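Local coordinates for putative uncharacterized protein (Thermotoga maritima, PDB 3CNL), which is a circularly permuted GTPase that binds GTP and probably acts in a late step of 50S ribosomal subunit assembly, at residues Asn54-Ala59 against Thr80-Glu85; Val28-Ala33 against Leu169-Leu174; Phe205-Ala210 against Gly220-Glu225; Ser161-Ala166 against Phe185-Glu190. One frame throughout, in Å; residues are numbered along the deposited sequence.

How the contacts relate
Contacts 1 and 2 both draw on the six-stranded sheet of the GTPase core, their centres about 12 Å apart. They are joined through neighbouring parallel strands 24-30 and 48-54, where Asn-54 pairs with Arg-29 and Ala-31, and contact 1 is nested within the loop that contact 2 closes. Contact 2 reaches from the sheet to the end of helix 162-170, which also supplies contact 4, about 13 Å away between centres; along the chain these two alternate. Contact 4 closes before contact 3 opens, and Phe-189 meets Phe-205 and Phe-206 between them. Contact 3 lies about 32 Å from contact 1, centre to centre, so the series runs from guanine pocket to distal helices.

Contact 1 (Asn54-Ala59 against Thr80-Glu85); sequences NKVDIA and TTHKGE. With GNP (phosphoaminophosphonic acid-guanylate ester), chain B.
Asp-57 and His-82 meet beside the guanine of GNP, with Asp-57 CB over one face of the imidazole, 4.2 Å from the ring centroid in a CH-pi contact. The Asp-57 carboxylate grips the base with both oxygens: GNP N1 donates to OD1 at 2.9 Å, nearly straight at 170°, and GNP N2 to OD2 at 3.1 Å. From the other segment, Lys-83 N donates to GNP O6 at 2.6 Å. Lys-55, extended beyond CG, runs beside the base, CG lying 3.4 Å from GNP C6, and its NZ reaches both GNP O4' and the carbonyl of Asn-109. Further out, Val-56 N gives a weak bond to Thr-81 O at 3.3 Å, while Val-56 CG2 rests 3.8 Å from His-82 ND1. Asn-54 turns OD1 toward Thr-81 CG2, and its ND2 bonds to Thr-110 O, tying the loop to the phosphate-binding segment. The sequence Asn-Lys-Val-Asp is the NKxD guanine-specificity motif (G4) of GTPases; the loop after strand 78-80 completes the guanine pocket, probably as the G5 loop.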
loop_
_atom_site.group_PDB
_atom_site.type_symbol
_atom_site.label_atom_id
_atom_site.label_comp_id
_atom_site.label_asym_id
_atom_site.label_seq_id
_atom_site.Cartn_x
_atom_site.Cartn_y
_atom_site.Cartn_z
ATOM N N ASN A 54 -6.359 -0.283 -2.860
ATOM C CA ASN A 54 -5.786 -0.932 -4.027
ATOM C C ASN A 54 -5.411 -2.403 -3.752
ATOM O O ASN A 54 -5.395 -2.819 -2.601
ATOM C CB ASN A 54 -4.554 -0.142 -4.468
ATOM C CG ASN A 54 -4.192 -0.389 -5.886
ATOM O OD1 ASN A 54 -5.040 -0.729 -6.680
ATOM N ND2 ASN A 54 -2.922 -0.208 -6.227
ATOM N N LYS A 55 -5.093 -3.151 -4.808
ATOM C CA LYS A 55 -4.610 -4.546 -4.724
ATOM C C LYS A 55 -5.644 -5.513 -4.107
ATOM O O LYS A 55 -5.259 -6.488 -3.435
ATOM C CB LYS A 55 -3.257 -4.652 -3.972
ATOM C CG LYS A 55 -2.110 -3.762 -4.521
ATOM C CD LYS A 55 -0.764 -4.052 -3.867
ATOM C CE LYS A 55 0.293 -3.071 -4.384
ATOM N NZ LYS A 55 1.646 -3.382 -3.836
ATOM N N VAL A 56 -6.944 -5.273 -4.347
ATOM C CA VAL A 56 -8.006 -6.144 -3.773
ATOM C C VAL A 56 -7.880 -7.600 -4.248
ATOM O O VAL A 56 -8.401 -8.561 -3.613
ATOM C CB VAL A 56 -9.458 -5.591 -3.998
ATOM C CG1 VAL A 56 -9.658 -4.254 -3.272
ATOM C CG2 VAL A 56 -9.817 -5.506 -5.492
ATOM N N ASP A 57 -7.157 -7.766 -5.346
ATOM C CA ASP A 57 -6.962 -9.094 -5.926
ATOM C C ASP A 57 -6.123 -10.037 -5.045
ATOM O O ASP A 57 -6.285 -11.261 -5.118
ATOM C CB ASP A 57 -6.386 -8.979 -7.334
ATOM C CG ASP A 57 -5.026 -8.336 -7.348
ATOM O OD1 ASP A 57 -4.893 -7.258 -6.764
ATOM O OD2 ASP A 57 -4.089 -8.912 -7.935
ATOM N N ILE A 58 -5.266 -9.467 -4.192
ATOM C CA ILE A 58 -4.418 -10.242 -3.282
ATOM C C ILE A 58 -4.809 -10.033 -1.804
ATOM O O ILE A 58 -4.100 -10.493 -0.889
ATOM C CB ILE A 58 -2.903 -9.983 -3.521
ATOM C CG1 ILE A 58 -2.537 -8.490 -3.373
ATOM C CG2 ILE A 58 -2.471 -10.531 -4.906
ATOM C CD1 ILE A 58 -1.077 -8.192 -3.563
ATOM N N ALA A 59 -5.953 -9.379 -1.592
ATOM C CA ALA A 59 -6.499 -9.111 -0.254
ATOM C C ALA A 59 -7.621 -10.081 0.069
ATOM O O ALA A 59 -8.280 -10.592 -0.830
ATOM C CB ALA A 59 -7.039 -7.680 -0.178
ATOM N N THR A 80 -12.592 0.717 -4.304
ATOM C CA THR A 80 -11.623 -0.374 -4.264
ATOM C C THR A 80 -11.274 -0.684 -5.703
ATOM O O THR A 80 -12.107 -0.497 -6.583
ATOM C CB THR A 80 -12.228 -1.639 -3.643
ATOM O OG1 THR A 80 -13.378 -2.004 -4.405
ATOM C CG2 THR A 80 -12.643 -1.396 -2.173
ATOM N N THR A 81 -10.043 -1.127 -5.952
ATOM C CA THR A 81 -9.629 -1.459 -7.306
ATOM C C THR A 81 -8.416 -2.361 -7.273
ATOM O O THR A 81 -7.951 -2.733 -6.204
ATOM C CB THR A 81 -9.321 -0.197 -8.147
ATOM O OG1 THR A 81 -9.207 -0.567 -9.531
ATOM C CG2 THR A 81 -8.021 0.468 -7.688
ATOM N N HIS A 82 -7.940 -2.744 -8.456
ATOM C CA HIS A 82 -6.723 -3.533 -8.598
ATOM C C HIS A 82 -6.167 -3.353 -10.003
ATOM O O HIS A 82 -6.856 -2.850 -10.886
ATOM C CB HIS A 82 -6.960 -5.013 -8.234
ATOM C CG HIS A 82 -7.753 -5.789 -9.249
ATOM N ND1 HIS A 82 -9.127 -5.895 -9.206
ATOM C CD2 HIS A 82 -7.356 -6.530 -10.310
ATOM C CE1 HIS A 82 -9.543 -6.645 -10.210
ATOM N NE2 HIS A 82 -8.488 -7.040 -10.895
ATOM N N LYS A 83 -4.901 -3.722 -10.162
ATOM C CA LYS A 83 -4.097 -3.637 -11.392
ATOM C C LYS A 83 -4.869 -4.058 -12.646
ATOM O O LYS A 83 -4.762 -3.434 -13.710
ATOM C CB LYS A 83 -2.958 -4.641 -11.214
ATOM C CG LYS A 83 -1.607 -4.262 -11.689
ATOM C CD LYS A 83 -0.664 -5.430 -11.413
ATOM C CE LYS A 83 0.792 -5.027 -11.507
ATOM N NZ LYS A 83 1.720 -6.200 -11.249
ATOM N N GLY A 84 -5.621 -5.148 -12.510
ATOM C CA GLY A 84 -6.246 -5.817 -13.651
ATOM C C GLY A 84 -7.651 -5.360 -13.979
ATOM O O GLY A 84 -8.271 -5.875 -14.917
ATOM N N GLU A 85 -8.156 -4.407 -13.200
ATOM C CA GLU A 85 -9.476 -3.825 -13.423
ATOM C C GLU A 85 -9.412 -2.785 -14.540
ATOM O O GLU A 85 -8.535 -1.936 -14.527
ATOM C CB GLU A 85 -9.982 -3.199 -12.127
ATOM C CG GLU A 85 -11.308 -2.518 -12.245
ATOM C CD GLU A 85 -11.794 -1.982 -10.936
ATOM O OE1 GLU A 85 -12.431 -2.756 -10.194
ATOM O OE2 GLU A 85 -11.546 -0.781 -10.658
HETATM P PG GNP B . 6.605 3.581 -5.106
HETATM O O1G GNP B . 6.005 4.913 -4.721
HETATM O O2G GNP B . 7.222 2.863 -3.920
HETATM O O3G GNP B . 7.552 3.802 -6.280
HETATM N N3B GNP B . 5.641 2.489 -5.731
HETATM P PB GNP B . 4.197 2.683 -6.335
HETATM O O1B GNP B . 3.256 3.150 -5.273
HETATM O O2B GNP B . 4.309 3.556 -7.541
HETATM O O3A GNP B . 3.767 1.269 -6.773
HETATM P PA GNP B . 3.930 0.545 -8.145
HETATM O O1A GNP B . 2.834 0.906 -9.059
HETATM O O2A GNP B . 5.297 0.655 -8.680
HETATM O "O5'" GNP B . 3.665 -0.944 -7.774
HETATM C "C5'" GNP B . 4.424 -1.637 -6.771
HETATM C "C4'" GNP B . 4.258 -3.135 -7.006
HETATM O "O4'" GNP B . 2.878 -3.556 -6.799
HETATM C "C3'" GNP B . 4.600 -3.640 -8.397
HETATM O "O3'" GNP B . 5.183 -4.929 -8.269
HETATM C "C2'" GNP B . 3.233 -3.745 -9.056
HETATM O "O2'" GNP B . 3.260 -4.681 -10.107
HETATM C "C1'" GNP B . 2.366 -4.253 -7.910
HETATM N N9 GNP B . 0.957 -3.877 -7.987
HETATM C C8 GNP B . 0.463 -2.615 -8.248
HETATM N N7 GNP B . -0.848 -2.568 -8.222
HETATM C C5 GNP B . -1.230 -3.896 -7.934
HETATM C C6 GNP B . -2.513 -4.488 -7.769
HETATM O O6 GNP B . -3.630 -3.948 -7.862
HETATM N N1 GNP B . -2.434 -5.859 -7.465
HETATM C C2 GNP B . -1.254 -6.575 -7.336
HETATM N N2 GNP B . -1.355 -7.889 -7.045
HETATM N N3 GNP B . -0.054 -6.038 -7.474
HETATM C C4 GNP B . -0.120 -4.704 -7.778
#

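Contact 2 (Val28-Ala33 against Leu169-Leu174)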
loop_
_atom_site.group_PDB
_atom_site.type_symbol
_atom_site.label_atom_id
_atom_site.label_comp_id
_atom_site.label_asym_id
_atom_site.label_seq_id
_atom_site.Cartn_x
_atom_site.Cartn_y
_atom_site.Cartn_z
ATOM N N VAL A 28 -3.820 6.444 -2.415
ATOM C CA VAL A 28 -3.644 5.047 -2.795
ATOM C C VAL A 28 -3.113 4.236 -1.594
ATOM O O VAL A 28 -1.935 4.351 -1.201
ATOM C CB VAL A 28 -2.769 4.902 -4.057
ATOM C CG1 VAL A 28 -2.601 3.400 -4.468
ATOM C CG2 VAL A 28 -3.341 5.726 -5.223
ATOM N N ARG A 29 -4.010 3.425 -1.030
ATOM C CA ARG A 29 -3.725 2.580 0.119
ATOM C C ARG A 29 -3.734 1.134 -0.342
ATOM O O ARG A 29 -4.270 0.841 -1.402
ATOM C CB ARG A 29 -4.810 2.765 1.179
ATOM C CG ARG A 29 -5.018 4.223 1.668
ATOM C CD ARG A 29 -5.809 4.213 2.953
ATOM N NE ARG A 29 -6.212 5.552 3.336
ATOM C CZ ARG A 29 -6.861 5.865 4.448
ATOM N NH1 ARG A 29 -7.188 4.925 5.332
ATOM N NH2 ARG A 29 -7.173 7.134 4.684
ATOM N N ASP A 30 -3.140 0.247 0.448
ATOM C CA ASP A 30 -3.216 -1.200 0.223
ATOM C C ASP A 30 -4.451 -1.657 1.013
ATOM O O ASP A 30 -4.581 -1.338 2.189
ATOM C CB ASP A 30 -1.912 -1.881 0.711
ATOM C CG ASP A 30 -1.807 -3.351 0.293
ATOM O OD1 ASP A 30 -2.772 -4.095 0.506
ATOM O OD2 ASP A 30 -0.745 -3.782 -0.225
ATOM N N ALA A 31 -5.375 -2.362 0.354
ATOM C CA ALA A 31 -6.591 -2.884 0.997
ATOM C C ALA A 31 -6.297 -3.891 2.097
ATOM O O ALA A 31 -7.137 -4.146 2.970
ATOM C CB ALA A 31 -7.500 -3.543 -0.061
ATOM N N ARG A 32 -5.112 -4.490 2.068
ATOM C CA ARG A 32 -4.753 -5.481 3.110
ATOM C C ARG A 32 -4.387 -4.816 4.443
ATOM O O ARG A 32 -4.406 -5.446 5.526
ATOM C CB ARG A 32 -3.606 -6.354 2.620
ATOM C CG ARG A 32 -3.929 -7.147 1.372
ATOM C CD ARG A 32 -2.701 -7.859 0.780
ATOM N NE ARG A 32 -1.667 -6.897 0.340
ATOM C CZ ARG A 32 -0.418 -7.235 0.011
ATOM N NH1 ARG A 32 -0.041 -8.513 0.071
ATOM N NH2 ARG A 32 0.467 -6.310 -0.382
ATOM N N ALA A 33 -4.049 -3.534 4.370
ATOM C CA ALA A 33 -3.660 -2.784 5.564
ATOM C C ALA A 33 -4.072 -1.323 5.410
ATOM O O ALA A 33 -3.214 -0.476 5.224
ATOM C CB ALA A 33 -2.105 -2.879 5.762
ATOM N N LEU A 169 5.965 -3.436 6.505
ATOM C CA LEU A 169 6.806 -4.497 5.950
ATOM C C LEU A 169 6.014 -5.499 5.113
ATOM O O LEU A 169 6.438 -5.914 4.021
ATOM C CB LEU A 169 7.544 -5.240 7.090
ATOM C CG LEU A 169 8.403 -6.450 6.735
ATOM C CD1 LEU A 169 9.563 -6.009 5.875
ATOM C CD2 LEU A 169 8.927 -7.092 8.035
ATOM N N LEU A 170 4.879 -5.924 5.650
ATOM C CA LEU A 170 4.041 -6.944 4.994
ATOM C C LEU A 170 3.472 -6.480 3.630
ATOM O O LEU A 170 3.236 -7.292 2.746
ATOM C CB LEU A 170 2.889 -7.353 5.951
ATOM C CG LEU A 170 3.222 -8.269 7.129
ATOM C CD1 LEU A 170 2.144 -8.300 8.223
ATOM C CD2 LEU A 170 3.507 -9.679 6.666
ATOM N N VAL A 171 3.222 -5.181 3.473
ATOM C CA VAL A 171 2.752 -4.652 2.181
ATOM C C VAL A 171 3.914 -4.150 1.278
ATOM O O VAL A 171 3.685 -3.603 0.204
ATOM C CB VAL A 171 1.652 -3.560 2.363
ATOM C CG1 VAL A 171 0.405 -4.167 3.019
ATOM C CG2 VAL A 171 2.175 -2.389 3.179
ATOM N N GLY A 172 5.153 -4.380 1.704
ATOM C CA GLY A 172 6.352 -3.996 0.918
ATOM C C GLY A 172 6.665 -2.515 0.873
ATOM O O GLY A 172 7.476 -2.056 0.059
ATOM N N SER A 173 6.017 -1.760 1.748
ATOM C CA SER A 173 6.222 -0.328 1.835
ATOM C C SER A 173 7.510 0.024 2.601
ATOM O O SER A 173 8.188 1.028 2.310
ATOM C CB SER A 173 5.000 0.301 2.490
ATOM O OG SER A 173 5.159 1.693 2.598
ATOM N N LEU A 174 7.846 -0.801 3.583
ATOM C CA LEU A 174 9.058 -0.590 4.352
ATOM C C LEU A 174 10.028 -1.746 4.101
ATOM O O LEU A 174 9.701 -2.888 4.378
ATOM C CB LEU A 174 8.709 -0.414 5.844
ATOM C CG LEU A 174 9.758 -0.048 6.897
ATOM C CD1 LEU A 174 10.319 1.381 6.696
ATOM C CD2 LEU A 174 9.142 -0.198 8.285
HETATM O O HOH W 1 1.517 -2.692 -1.257
#
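The guanidinium of Arg-32 and the carboxylate of Asp-30 meet side-on, and Val-171 packs against the pair from the end of helix 162-170. At the guanidinium edge, in its plane, lie Asp-30 CG and a water; Val-171 CA approaches obliquely, 3.8 Å from Arg-32 NH2. Two nitrogens hold the acid: Arg-32 NE reaches Asp-30 OD1 at 3.0 Å and Arg-32 NH2 reaches Asp-30 OD2 at 2.8 Å, both on the syn side of their oxygens. The anti lone pair of OD1 takes Arg-32 N, an Asx turn. Asp-30 CG stands anti to its backbone N (chi1 -170°), and Val-171 CG1 touches Asp-30 OD2 at 3.5 Å and Ala-33 CB at 3.9 Å. The water bridges the segments, hydrogen-bonded to Asp-30 OD2 (2.7 Å) and Val-171 O (2.8 Å). Gly-172 ends the helix in a Schellman motif. Arg-32 also donates to Val-235 O and Ala-236 O. A buried acid so fully engaged with an arginine probably stays ionised, its charge balanced within the 28-33 segment.

Contact 3 (Phe205-Ala210 against Gly220-Glu225); sequences FFEDFA and GVPDIE
Ile-224, the first residue of helix 224-236, lays its side chain against the turn of helix 202-212 that holds Phe-206 and Glu-207. From CB the two branches part. Ile-224 CG2 meets Phe-206 CB at 4.0 Å. CG1, set anti to the carbonyl carbon (chi1 -48°), carries the longer branch, and a further turn at chi2 (-57°) brings its tip, Ile-224 CD1, against the backbone, 3.6 Å from Phe-206 O and 3.8 Å from Glu-207 CA. A second patch lies one turn further along helix 202-212, where Ala-210 CB touches Pro-222 CB at 3.8 Å and Asp-223 O at 3.9 Å. The proline is also crossed obliquely by Glu-207, whose CG lies 4.0 Å and OE1 3.5 Å from Pro-222 CG, while OE1 forms a salt bridge with Arg-211. Beyond the two segments, the Phe-206 ring packs edge-to-face with Phe-231 and Phe-189. Asp-223 stands at the N-cap of helix 224-236, its OD1 receiving a weak bond from Arg-226 N. The whole is a helix-loop-helix junction in the C-terminal helical part of the protein, in which the entry into the second helix folds back on the first through largely apolar contacts.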
loop_
_atom_site.group_PDB
_atom_site.type_symbol
_atom_site.label_atom_id
_atom_site.label_comp_id
_atom_site.label_asym_id
_atom_site.label_seq_id
_atom_site.Cartn_x
_atom_site.Cartn_y
_atom_site.Cartn_z
ATOM N N PHE A 205 9.943 -21.551 11.319
ATOM C CA PHE A 205 9.390 -21.207 10.016
ATOM C C PHE A 205 10.476 -20.712 9.058
ATOM O O PHE A 205 10.540 -21.155 7.905
ATOM C CB PHE A 205 8.267 -20.159 10.136
ATOM C CG PHE A 205 7.645 -19.812 8.818
ATOM C CD1 PHE A 205 6.562 -20.542 8.338
ATOM C CD2 PHE A 205 8.175 -18.787 8.022
ATOM C CE1 PHE A 205 5.993 -20.225 7.086
ATOM C CE2 PHE A 205 7.625 -18.482 6.785
ATOM C CZ PHE A 205 6.522 -19.205 6.317
ATOM N N PHE A 206 11.327 -19.818 9.533
ATOM C CA PHE A 206 12.355 -19.204 8.680
ATOM C C PHE A 206 13.601 -20.033 8.429
ATOM O O PHE A 206 14.278 -19.840 7.424
ATOM C CB PHE A 206 12.676 -17.797 9.166
ATOM C CG PHE A 206 11.554 -16.842 8.886
ATOM C CD1 PHE A 206 11.354 -16.370 7.590
ATOM C CD2 PHE A 206 10.640 -16.510 9.884
ATOM C CE1 PHE A 206 10.288 -15.534 7.296
ATOM C CE2 PHE A 206 9.561 -15.658 9.602
ATOM C CZ PHE A 206 9.396 -15.168 8.314
ATOM N N GLU A 207 13.895 -20.973 9.321
ATOM C CA GLU A 207 14.932 -21.963 9.018
ATOM C C GLU A 207 14.408 -22.871 7.900
ATOM O O GLU A 207 15.093 -23.109 6.904
ATOM C CB GLU A 207 15.323 -22.746 10.284
ATOM C CG GLU A 207 16.769 -23.258 10.293
ATOM C CD GLU A 207 16.849 -24.747 10.076
ATOM O OE1 GLU A 207 17.976 -25.307 10.031
ATOM O OE2 GLU A 207 15.768 -25.367 9.960
ATOM N N ASP A 208 13.177 -23.343 8.035
ATOM C CA ASP A 208 12.565 -24.160 6.990
ATOM C C ASP A 208 12.423 -23.457 5.619
ATOM O O ASP A 208 12.696 -24.067 4.582
ATOM C CB ASP A 208 11.216 -24.680 7.441
ATOM C CG ASP A 208 10.487 -25.393 6.339
ATOM O OD1 ASP A 208 11.003 -26.418 5.863
ATOM O OD2 ASP A 208 9.402 -24.925 5.936
ATOM N N PHE A 209 11.990 -22.196 5.625
ATOM C CA PHE A 209 11.863 -21.391 4.408
ATOM C C PHE A 209 13.199 -21.253 3.703
ATOM O O PHE A 209 13.261 -21.331 2.464
ATOM C CB PHE A 209 11.341 -19.978 4.739
ATOM C CG PHE A 209 10.988 -19.152 3.517
ATOM C CD1 PHE A 209 9.716 -19.229 2.957
ATOM C CD2 PHE A 209 11.931 -18.319 2.923
ATOM C CE1 PHE A 209 9.374 -18.474 1.824
ATOM C CE2 PHE A 209 11.603 -17.556 1.790
ATOM C CZ PHE A 209 10.315 -17.640 1.248
ATOM N N ALA A 210 14.243 -21.005 4.497
ATOM C CA ALA A 210 15.599 -20.763 4.023
ATOM C C ALA A 210 16.194 -22.010 3.368
ATOM O O ALA A 210 17.003 -21.911 2.437
ATOM C CB ALA A 210 16.492 -20.298 5.168
ATOM N N GLY A 220 27.317 -23.739 5.219
ATOM C CA GLY A 220 26.024 -24.308 4.871
ATOM C C GLY A 220 24.939 -24.032 5.894
ATOM O O GLY A 220 24.076 -24.877 6.125
ATOM N N VAL A 221 24.983 -22.859 6.521
ATOM C CA VAL A 221 23.973 -22.487 7.520
ATOM C C VAL A 221 22.834 -21.738 6.811
ATOM O O VAL A 221 23.110 -20.832 6.018
ATOM C CB VAL A 221 24.576 -21.604 8.656
ATOM C CG1 VAL A 221 23.481 -21.095 9.598
ATOM C CG2 VAL A 221 25.627 -22.376 9.444
ATOM N N PRO A 222 21.563 -22.131 7.067
ATOM C CA PRO A 222 20.411 -21.387 6.528
ATOM C C PRO A 222 20.537 -19.879 6.753
ATOM O O PRO A 222 20.802 -19.441 7.875
ATOM C CB PRO A 222 19.220 -21.976 7.299
ATOM C CG PRO A 222 19.629 -23.400 7.544
ATOM C CD PRO A 222 21.128 -23.314 7.838
ATOM N N ASP A 223 20.386 -19.096 5.688
ATOM C CA ASP A 223 20.486 -17.639 5.795
ATOM C C ASP A 223 19.117 -17.039 6.136
ATOM O O ASP A 223 18.298 -16.827 5.245
ATOM C CB ASP A 223 21.034 -17.024 4.495
ATOM C CG ASP A 223 21.527 -15.588 4.680
ATOM O OD1 ASP A 223 21.101 -14.901 5.635
ATOM O OD2 ASP A 223 22.372 -15.136 3.872
ATOM N N ILE A 224 18.891 -16.761 7.424
ATOM C CA ILE A 224 17.608 -16.216 7.901
ATOM C C ILE A 224 17.377 -14.789 7.414
ATOM O O ILE A 224 16.266 -14.435 7.054
ATOM C CB ILE A 224 17.464 -16.275 9.450
ATOM C CG1 ILE A 224 17.843 -17.662 9.993
ATOM C CG2 ILE A 224 16.046 -15.853 9.891
ATOM C CD1 ILE A 224 17.064 -18.835 9.434
ATOM N N GLU A 225 18.417 -13.968 7.386
ATOM C CA GLU A 225 18.280 -12.615 6.842
ATOM C C GLU A 225 17.691 -12.585 5.417
ATOM O O GLU A 225 16.809 -11.778 5.115
ATOM C CB GLU A 225 19.626 -11.909 6.856
ATOM C CG GLU A 225 19.514 -10.431 6.567
ATOM C CD GLU A 225 20.836 -9.730 6.666
ATOM O OE1 GLU A 225 21.023 -8.963 7.638
ATOM O OE2 GLU A 225 21.692 -9.960 5.783
#

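Contact 4 (Ser161-Ala166 against Phe185-Glu190); sequences SEDLAA and FERAFE
Arg-187 lies across Glu-162 at about a right angle and also meets Asp-163, so one long side chain of helix 182-196 faces two acids of helix 162-170. Glu-162 meets its aliphatic part, with OE2 3.1 Å from Arg-187 CG. Bends at chi2, which sets CD, and chi3 (102°), which sets NE, turn the chain so that the guanidinium lies between Asp-163 and Glu-190 of its own helix. Arg-187 NH2 reaches Asp-163 OD1 near the guanidinium plane in a salt bridge modelled at 2.5 Å, so short that its exact length is doubtful, the carboxylate turned 44° from that plane. Arg-187 NH1 donates to Glu-190 OE2 at 2.7 Å. Asp-163 OD2 has its own partner in Lys-167. Next to this network, Ala-166 CB sits 3.7 Å from Arg-187 CB and 3.9 Å from Ala-188 CB; Ala-166 and Ala-188 being small, the helix axes can approach to 8.4 Å. This is a helix pair crossing at -68°, with alanines at the close approach and an ion-pair network beside it.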
loop_
_atom_site.group_PDB
_atom_site.type_symbol
_atom_site.label_atom_id
_atom_site.label_comp_id
_atom_site.label_asym_id
_atom_site.label_seq_id
_atom_site.Cartn_x
_atom_site.Cartn_y
_atom_site.Cartn_z
ATOM N N SER A 161 5.503 2.756 16.257
ATOM C CA SER A 161 5.094 1.469 16.791
ATOM C C SER A 161 5.671 0.284 16.017
ATOM O O SER A 161 5.993 0.376 14.829
ATOM C CB SER A 161 3.573 1.386 16.872
ATOM O OG SER A 161 2.993 1.269 15.590
ATOM N N GLU A 162 5.797 -0.832 16.724
ATOM C CA GLU A 162 6.286 -2.072 16.151
ATOM C C GLU A 162 5.229 -2.632 15.184
ATOM O O GLU A 162 5.557 -3.143 14.108
ATOM C CB GLU A 162 6.611 -3.024 17.301
ATOM C CG GLU A 162 6.702 -4.479 16.974
ATOM C CD GLU A 162 6.712 -5.319 18.239
ATOM O OE1 GLU A 162 7.701 -5.214 19.008
ATOM O OE2 GLU A 162 5.723 -6.067 18.467
ATOM N N ASP A 163 3.965 -2.504 15.574
ATOM C CA ASP A 163 2.862 -2.992 14.766
ATOM C C ASP A 163 2.775 -2.263 13.400
ATOM O O ASP A 163 2.581 -2.887 12.358
ATOM C CB ASP A 163 1.564 -2.848 15.543
ATOM C CG ASP A 163 0.394 -3.433 14.809
ATOM O OD1 ASP A 163 0.326 -4.672 14.667
ATOM O OD2 ASP A 163 -0.465 -2.659 14.375
ATOM N N LEU A 164 2.945 -0.944 13.411
ATOM C CA LEU A 164 2.937 -0.166 12.156
ATOM C C LEU A 164 4.095 -0.555 11.224
ATOM O O LEU A 164 3.892 -0.767 10.032
ATOM C CB LEU A 164 2.924 1.344 12.446
ATOM C CG LEU A 164 2.983 2.260 11.213
ATOM C CD1 LEU A 164 1.758 2.081 10.323
ATOM C CD2 LEU A 164 3.203 3.748 11.598
ATOM N N ALA A 165 5.299 -0.692 11.772
ATOM C CA ALA A 165 6.444 -1.148 10.978
ATOM C C ALA A 165 6.195 -2.546 10.393
ATOM O O ALA A 165 6.471 -2.789 9.218
ATOM C CB ALA A 165 7.726 -1.129 11.824
ATOM N N ALA A 166 5.659 -3.452 11.211
ATOM C CA ALA A 166 5.403 -4.822 10.795
ATOM C C ALA A 166 4.421 -4.848 9.611
ATOM O O ALA A 166 4.660 -5.528 8.630
ATOM C CB ALA A 166 4.853 -5.614 11.958
ATOM N N PHE A 185 10.178 -8.106 12.814
ATOM C CA PHE A 185 10.024 -9.320 12.006
ATOM C C PHE A 185 9.107 -10.328 12.653
ATOM O O PHE A 185 8.259 -10.900 11.986
ATOM C CB PHE A 185 11.362 -10.005 11.689
ATOM C CG PHE A 185 12.292 -9.181 10.857
ATOM C CD1 PHE A 185 11.886 -8.671 9.625
ATOM C CD2 PHE A 185 13.593 -8.931 11.297
ATOM C CE1 PHE A 185 12.754 -7.915 8.849
ATOM C CE2 PHE A 185 14.494 -8.180 10.521
ATOM C CZ PHE A 185 14.062 -7.658 9.301
ATOM N N GLU A 186 9.285 -10.556 13.948
ATOM C CA GLU A 186 8.409 -11.457 14.692
ATOM C C GLU A 186 6.933 -11.021 14.672
ATOM O O GLU A 186 6.042 -11.859 14.437
ATOM C CB GLU A 186 8.931 -11.641 16.111
ATOM C CG GLU A 186 10.288 -12.337 16.122
ATOM C CD GLU A 186 10.946 -12.396 17.483
ATOM O OE1 GLU A 186 11.805 -13.279 17.661
ATOM O OE2 GLU A 186 10.655 -11.559 18.365
ATOM N N ARG A 187 6.678 -9.729 14.899
ATOM C CA ARG A 187 5.327 -9.143 14.826
ATOM C C ARG A 187 4.694 -9.382 13.455
ATOM O O ARG A 187 3.547 -9.796 13.343
ATOM C CB ARG A 187 5.418 -7.624 15.019
ATOM C CG ARG A 187 4.338 -6.946 15.858
ATOM C CD ARG A 187 2.931 -6.879 15.330
ATOM N NE ARG A 187 2.102 -7.894 15.969
ATOM C CZ ARG A 187 0.771 -7.958 15.971
ATOM N NH1 ARG A 187 0.187 -8.989 16.561
ATOM N NH2 ARG A 187 0.015 -7.030 15.396
ATOM N N ALA A 188 5.436 -9.051 12.414
ATOM C CA ALA A 188 4.972 -9.260 11.034
ATOM C C ALA A 188 4.640 -10.722 10.780
ATOM O O ALA A 188 3.622 -11.025 10.167
ATOM C CB ALA A 188 6.032 -8.791 10.043
ATOM N N PHE A 189 5.510 -11.628 11.215
ATOM C CA PHE A 189 5.223 -13.063 11.061
ATOM C C PHE A 189 3.959 -13.451 11.854
ATOM O O PHE A 189 3.099 -14.151 11.339
ATOM C CB PHE A 189 6.431 -13.946 11.462
ATOM C CG PHE A 189 6.168 -15.413 11.301
ATOM C CD1 PHE A 189 6.019 -15.965 10.030
ATOM C CD2 PHE A 189 6.023 -16.237 12.409
ATOM C CE1 PHE A 189 5.739 -17.336 9.873
ATOM C CE2 PHE A 189 5.748 -17.598 12.261
ATOM C CZ PHE A 189 5.614 -18.143 10.997
ATOM N N GLU A 190 3.836 -12.960 13.085
ATOM C CA GLU A 190 2.640 -13.211 13.906
ATOM C C GLU A 190 1.348 -12.788 13.178
ATOM O O GLU A 190 0.367 -13.536 13.124
ATOM C CB GLU A 190 2.771 -12.479 15.250
ATOM C CG GLU A 190 1.612 -12.672 16.209
ATOM C CD GLU A 190 1.888 -12.020 17.554
ATOM O OE1 GLU A 190 2.064 -12.762 18.543
ATOM O OE2 GLU A 190 1.971 -10.774 17.626
#